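Local coordinates for putative protein-disulfide isomerase (Pseudomonas syringae pv. tomato, PDB 3GN3), which is of unproven function but has a DsbA-like thioredoxin fold and may take part in thiol-disulfide exchange, at residues 49-61 / 142-155. Residues are numbered along the deposited sequence; the frame is centred on the assembly and turned at random.
Sequences TVRIRLQSQPWHM and WHTKYARQNGIHVS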
loop_
_atom_site.group_PDB
_atom_site.type_symbol
_atom_site.label_atom_id
_atom_site.label_comp_id
_atom_site.label_asym_id
_atom_site.label_seq_id
_atom_site.Cartn_x
_atom_site.Cartn_y
_atom_site.Cartn_z
ATOM N N THR A 49 7.735 -21.139 9.338
ATOM C CA THR A 49 8.029 -20.183 10.389
ATOM C C THR A 49 6.760 -19.350 10.624
ATOM O O THR A 49 6.149 -18.864 9.680
ATOM C CB THR A 49 9.257 -19.306 10.023
ATOM O OG1 THR A 49 10.368 -20.161 9.710
ATOM C CG2 THR A 49 9.649 -18.390 11.179
ATOM N N VAL A 50 6.348 -19.237 11.878
ATOM C CA VAL A 50 5.207 -18.421 12.255
ATOM C C VAL A 50 5.714 -17.146 12.920
ATOM O O VAL A 50 6.460 -17.215 13.883
ATOM C CB VAL A 50 4.285 -19.177 13.238
ATOM C CG1 VAL A 50 3.180 -18.288 13.740
ATOM C CG2 VAL A 50 3.695 -20.429 12.581
ATOM N N ARG A 51 5.330 -15.983 12.395
ATOM C CA ARG A 51 5.650 -14.704 13.052
ATOM C C ARG A 51 4.400 -13.899 13.349
ATOM O O ARG A 51 3.512 -13.769 12.499
ATOM C CB ARG A 51 6.591 -13.850 12.211
ATOM C CG ARG A 51 7.786 -14.593 11.693
ATOM C CD ARG A 51 8.864 -13.643 11.309
ATOM N NE ARG A 51 10.155 -14.308 11.338
ATOM C CZ ARG A 51 10.970 -14.375 10.302
ATOM N NH1 ARG A 51 10.636 -13.802 9.165
ATOM N NH2 ARG A 51 12.118 -14.998 10.404
ATOM N N ILE A 52 4.353 -13.359 14.558
ATOM C CA ILE A 52 3.353 -12.386 14.952
ATOM C C ILE A 52 3.826 -10.942 14.651
ATOM O O ILE A 52 4.964 -10.567 14.959
ATOM C CB ILE A 52 3.006 -12.540 16.442
ATOM C CG1 ILE A 52 2.480 -13.953 16.698
ATOM C CG2 ILE A 52 1.987 -11.463 16.887
ATOM C CD1 ILE A 52 2.324 -14.321 18.171
ATOM N N ARG A 53 2.954 -10.149 14.024
ATOM C CA ARG A 53 3.172 -8.704 13.925
ATOM C C ARG A 53 2.013 -8.055 14.637
ATOM O O ARG A 53 0.889 -8.558 14.594
ATOM C CB ARG A 53 3.222 -8.190 12.490
ATOM C CG ARG A 53 3.826 -9.096 11.440
ATOM C CD ARG A 53 5.178 -9.589 11.843
ATOM N NE ARG A 53 6.044 -9.922 10.721
ATOM C CZ ARG A 53 7.342 -10.171 10.868
ATOM N NH1 ARG A 53 7.865 -10.131 12.078
ATOM N NH2 ARG A 53 8.110 -10.448 9.817
ATOM N N LEU A 54 2.281 -6.929 15.291
ATOM C CA LEU A 54 1.269 -6.289 16.106
ATOM C C LEU A 54 0.544 -5.200 15.316
ATOM O O LEU A 54 1.152 -4.238 14.833
ATOM C CB LEU A 54 1.907 -5.770 17.403
ATOM C CG LEU A 54 2.574 -6.898 18.208
ATOM C CD1 LEU A 54 3.406 -6.333 19.327
ATOM C CD2 LEU A 54 1.561 -7.925 18.737
ATOM N N GLN A 55 -0.755 -5.392 15.142
ATOM C CA GLN A 55 -1.594 -4.470 14.389
ATOM C C GLN A 55 -2.392 -3.676 15.393
ATOM O O GLN A 55 -3.479 -4.108 15.812
ATOM C CB GLN A 55 -2.543 -5.261 13.470
ATOM C CG GLN A 55 -3.663 -4.442 12.783
ATOM C CD GLN A 55 -3.159 -3.639 11.599
ATOM O OE1 GLN A 55 -1.950 -3.492 11.405
ATOM N NE2 GLN A 55 -4.080 -3.129 10.791
ATOM N N SER A 56 -1.852 -2.537 15.813
ATOM C CA SER A 56 -2.531 -1.689 16.788
ATOM C C SER A 56 -3.740 -0.959 16.158
ATOM O O SER A 56 -3.572 -0.199 15.223
ATOM C CB SER A 56 -1.519 -0.701 17.353
ATOM O OG SER A 56 -2.073 0.061 18.397
ATOM N N GLN A 57 -4.953 -1.201 16.646
ATOM C CA GLN A 57 -6.148 -0.567 16.065
ATOM C C GLN A 57 -6.591 0.645 16.895
ATOM O O GLN A 57 -6.883 0.493 18.091
ATOM C CB GLN A 57 -7.314 -1.570 15.955
ATOM C CG GLN A 57 -6.980 -2.911 15.277
ATOM C CD GLN A 57 -6.905 -2.829 13.762
ATOM O OE1 GLN A 57 -6.364 -1.876 13.201
ATOM N NE2 GLN A 57 -7.444 -3.836 13.092
ATOM N N PRO A 58 -6.652 1.849 16.274
ATOM C CA PRO A 58 -6.935 3.093 17.021
ATOM C C PRO A 58 -8.311 3.117 17.671
ATOM O O PRO A 58 -8.513 3.856 18.655
ATOM C CB PRO A 58 -6.823 4.190 15.960
ATOM C CG PRO A 58 -5.974 3.616 14.900
ATOM C CD PRO A 58 -6.320 2.135 14.864
ATOM N N TRP A 59 -9.244 2.316 17.158
ATOM C CA TRP A 59 -10.542 2.192 17.839
ATOM C C TRP A 59 -10.509 1.233 19.046
ATOM O O TRP A 59 -11.481 1.141 19.795
ATOM C CB TRP A 59 -11.683 1.873 16.865
ATOM C CG TRP A 59 -11.533 0.555 16.151
ATOM C CD1 TRP A 59 -12.112 -0.631 16.495
ATOM C CD2 TRP A 59 -10.760 0.299 14.968
ATOM N NE1 TRP A 59 -11.750 -1.613 15.599
ATOM C CE2 TRP A 59 -10.920 -1.074 14.652
ATOM C CE3 TRP A 59 -9.949 1.094 14.144
ATOM C CZ2 TRP A 59 -10.284 -1.680 13.554
ATOM C CZ3 TRP A 59 -9.315 0.480 13.027
ATOM C CH2 TRP A 59 -9.494 -0.890 12.754
ATOM N N HIS A 60 -9.398 0.528 19.240
ATOM C CA HIS A 60 -9.115 -0.157 20.507
ATOM C C HIS A 60 -8.216 0.776 21.364
ATOM O O HIS A 60 -6.989 0.750 21.242
ATOM C CB HIS A 60 -8.437 -1.514 20.232
ATOM C CG HIS A 60 -9.356 -2.536 19.635
ATOM N ND1 HIS A 60 -9.695 -3.702 20.286
ATOM C CD2 HIS A 60 -10.040 -2.548 18.464
ATOM C CE1 HIS A 60 -10.544 -4.392 19.541
ATOM N NE2 HIS A 60 -10.769 -3.714 18.431
ATOM N N MET A 61 -8.836 1.604 22.208
ATOM C CA MET A 61 -8.170 2.804 22.771
ATOM C C MET A 61 -6.969 2.559 23.708
ATOM O O MET A 61 -6.081 3.417 23.830
ATOM C CB MET A 61 -9.188 3.788 23.374
ATOM C CG MET A 61 -10.005 4.570 22.308
ATOM S SD MET A 61 -11.376 5.658 22.835
ATOM C CE MET A 61 -12.425 4.579 23.815
ATOM N N TRP A 142 8.311 -0.049 14.313
ATOM C CA TRP A 142 8.659 -1.052 13.304
ATOM C C TRP A 142 7.425 -1.866 12.857
ATOM O O TRP A 142 7.184 -2.026 11.653
ATOM C CB TRP A 142 9.779 -1.995 13.762
ATOM C CG TRP A 142 10.197 -2.854 12.596
ATOM C CD1 TRP A 142 11.180 -2.572 11.696
ATOM C CD2 TRP A 142 9.594 -4.085 12.157
ATOM N NE1 TRP A 142 11.248 -3.559 10.734
ATOM C CE2 TRP A 142 10.275 -4.491 10.981
ATOM C CE3 TRP A 142 8.543 -4.875 12.629
ATOM C CZ2 TRP A 142 9.937 -5.658 10.268
ATOM C CZ3 TRP A 142 8.207 -6.061 11.913
ATOM C CH2 TRP A 142 8.912 -6.432 10.756
ATOM N N HIS A 143 6.661 -2.371 13.835
ATOM C CA HIS A 143 5.441 -3.119 13.555
ATOM C C HIS A 143 4.448 -2.290 12.764
ATOM O O HIS A 143 3.967 -2.725 11.720
ATOM C CB HIS A 143 4.831 -3.643 14.846
ATOM C CG HIS A 143 5.590 -4.800 15.409
ATOM N ND1 HIS A 143 5.246 -6.110 15.154
ATOM C CD2 HIS A 143 6.719 -4.845 16.160
ATOM C CE1 HIS A 143 6.110 -6.912 15.751
ATOM N NE2 HIS A 143 7.017 -6.169 16.360
ATOM N N THR A 144 4.201 -1.074 13.236
ATOM C CA THR A 144 3.267 -0.182 12.594
ATOM C C THR A 144 3.685 0.144 11.163
ATOM O O THR A 144 2.897 -0.024 10.218
ATOM C CB THR A 144 3.101 1.041 13.435
ATOM O OG1 THR A 144 2.689 0.604 14.734
ATOM C CG2 THR A 144 2.046 1.959 12.854
ATOM N N LYS A 145 4.944 0.538 11.006
ATOM C CA LYS A 145 5.503 0.828 9.701
ATOM C C LYS A 145 5.390 -0.381 8.726
ATOM O O LYS A 145 5.058 -0.222 7.534
ATOM C CB LYS A 145 6.951 1.294 9.887
ATOM C CG LYS A 145 7.499 2.083 8.739
ATOM C CD LYS A 145 8.884 2.574 9.057
ATOM C CE LYS A 145 9.627 2.973 7.786
ATOM N NZ LYS A 145 10.809 3.831 8.105
ATOM N N TYR A 146 5.647 -1.585 9.231
ATOM C CA TYR A 146 5.642 -2.778 8.397
ATOM C C TYR A 146 4.208 -3.107 7.973
ATOM O O TYR A 146 3.942 -3.413 6.791
ATOM C CB TYR A 146 6.296 -3.939 9.156
ATOM C CG TYR A 146 6.449 -5.220 8.381
ATOM C CD1 TYR A 146 7.410 -5.350 7.374
ATOM C CD2 TYR A 146 5.639 -6.310 8.667
ATOM C CE1 TYR A 146 7.552 -6.552 6.665
ATOM C CE2 TYR A 146 5.758 -7.505 7.974
ATOM C CZ TYR A 146 6.713 -7.625 6.978
ATOM O OH TYR A 146 6.824 -8.836 6.316
ATOM N N ALA A 147 3.297 -3.008 8.947
ATOM C CA ALA A 147 1.856 -3.182 8.730
ATOM C C ALA A 147 1.336 -2.219 7.654
ATOM O O ALA A 147 0.772 -2.643 6.628
ATOM C CB ALA A 147 1.099 -3.011 10.038
ATOM N N ARG A 148 1.536 -0.927 7.890
ATOM C CA ARG A 148 1.197 0.114 6.919
ATOM C C ARG A 148 1.774 -0.108 5.514
ATOM O O ARG A 148 1.059 0.064 4.526
ATOM C CB ARG A 148 1.569 1.491 7.466
ATOM C CG ARG A 148 0.716 1.856 8.642
ATOM C CD ARG A 148 1.291 3.033 9.377
ATOM N NE ARG A 148 0.370 3.509 10.401
ATOM C CZ ARG A 148 0.622 4.492 11.263
ATOM N NH1 ARG A 148 1.795 5.120 11.269
ATOM N NH2 ARG A 148 -0.315 4.848 12.134
ATOM N N GLN A 149 3.047 -0.496 5.410
ATOM C CA GLN A 149 3.660 -0.716 4.079
ATOM C C GLN A 149 2.956 -1.846 3.327
ATOM O O GLN A 149 2.839 -1.821 2.088
ATOM C CB GLN A 149 5.138 -1.029 4.209
ATOM C CG GLN A 149 5.883 -1.022 2.886
ATOM C CD GLN A 149 7.340 -1.491 3.043
ATOM O OE1 GLN A 149 8.183 -0.765 3.589
ATOM N NE2 GLN A 149 7.636 -2.703 2.570
ATOM N N ASN A 150 2.486 -2.830 4.090
ATOM C CA ASN A 150 1.779 -3.966 3.524
ATOM C C ASN A 150 0.264 -3.755 3.394
ATOM O O ASN A 150 -0.434 -4.616 2.851
ATOM C CB ASN A 150 2.134 -5.252 4.284
ATOM C CG ASN A 150 3.525 -5.753 3.927
ATOM O OD1 ASN A 150 3.720 -6.347 2.855
ATOM N ND2 ASN A 150 4.518 -5.497 4.817
ATOM N N GLY A 151 -0.225 -2.608 3.873
ATOM C CA GLY A 151 -1.626 -2.227 3.763
ATOM C C GLY A 151 -2.542 -3.030 4.668
ATOM O O GLY A 151 -3.731 -3.178 4.386
ATOM N N ILE A 152 -2.005 -3.536 5.775
ATOM C CA ILE A 152 -2.822 -4.299 6.720
ATOM C C ILE A 152 -3.809 -3.345 7.358
ATOM O O ILE A 152 -3.450 -2.237 7.693
ATOM C CB ILE A 152 -1.965 -5.010 7.828
ATOM C CG1 ILE A 152 -0.777 -5.787 7.218
ATOM C CG2 ILE A 152 -2.838 -5.916 8.669
ATOM C CD1 ILE A 152 -1.119 -6.734 6.043
ATOM N N HIS A 153 -5.060 -3.773 7.502
ATOM C CA HIS A 153 -6.079 -2.990 8.181
ATOM C C HIS A 153 -6.879 -3.896 9.122
ATOM O O HIS A 153 -6.894 -3.705 10.347
ATOM C CB HIS A 153 -7.016 -2.329 7.173
ATOM C CG HIS A 153 -8.188 -1.655 7.816
ATOM N ND1 HIS A 153 -8.040 -0.647 8.747
ATOM C CD2 HIS A 153 -9.519 -1.862 7.692
ATOM C CE1 HIS A 153 -9.232 -0.251 9.158
ATOM N NE2 HIS A 153 -10.147 -0.972 8.534
ATOM N N VAL A 154 -7.529 -4.891 8.539
ATOM C CA VAL A 154 -8.376 -5.796 9.282
ATOM C C VAL A 154 -7.523 -6.671 10.202
ATOM O O VAL A 154 -6.485 -7.148 9.792
ATOM C CB VAL A 154 -9.233 -6.645 8.304
ATOM C CG1 VAL A 154 -9.582 -7.981 8.879
ATOM C CG2 VAL A 154 -10.491 -5.885 7.926
ATOM N N SER A 155 -7.944 -6.874 11.450
ATOM C CA SER A 155 -7.270 -7.849 12.293
ATOM C C SER A 155 -8.153 -9.072 12.561
ATOM O O SER A 155 -9.327 -8.924 12.892
ATOM C CB SER A 155 -6.789 -7.199 13.600
ATOM O OG SER A 155 -7.876 -6.833 14.415
HETATM O O HOH W 1 0.637 -1.545 14.641
#
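The guanidinium of Arg53 lies between Trp142 CH2, 4.0 Å above the centre of one face, and Arg51 CB over the opposite face. The indole presents its edge, with the two planes 64° apart, not a parallel stack. Tyr146 meets the same group obliquely, and its ring is itself sandwiched by Trp142 CH2 and Asn150 ND2. A bend at chi2 folds Arg53 back into this aromatic corner, where Glu19 binds both its NH2, as a salt bridge, and Tyr146 OH. The His143 imidazole lies between Trp142 CE3 on one face and Leu54 CG on the other, with Ile52 O and Arg53 CA at its edge. Its ND1 accepts Leu54 N at 3.1 Å; the bond is nearly straight at hydrogen (167°), although the donor sits 35° out of the ring plane.

Beyond the strand, two glutamine amides converge on one carbonyl. Gln57 NE2 reaches His153 O at 2.8 Å nearly along the carbonyl bond, while Gln55 NE2 comes to His153 O from above the carbonyl plane at 2.9 Å. Gln55 OE1 rests 3.4 Å from Ala147 CB. Water 1 links Leu54 O, Ser56 N and Thr144 OG1, joining the strand end to the helix. Trp59 and His153 rings meet obliquely, CH2 to CE1 3.7 Å, and Arg148 of the second subunit bonds His153 ND1 and Gln57 OE1.

Strand 49-54 and helix 142-150 run almost perpendicular, their axes 7.7 Å apart at closest. After the Schellman motif at Gly151, the chain passes Gln55 and Gln57 toward strand 157-160 and brings Ser155 against Cys26, consistent with the loop facing the active-site cysteine in DsbA-like thioredoxin folds. Strand 16-22 pairs with 48-54, Leu54 packs on helix 63-73, and helix 137-150 meets strand 48-54 near Leu54 while Tyr146 also packs on Met159 of strand 157-160.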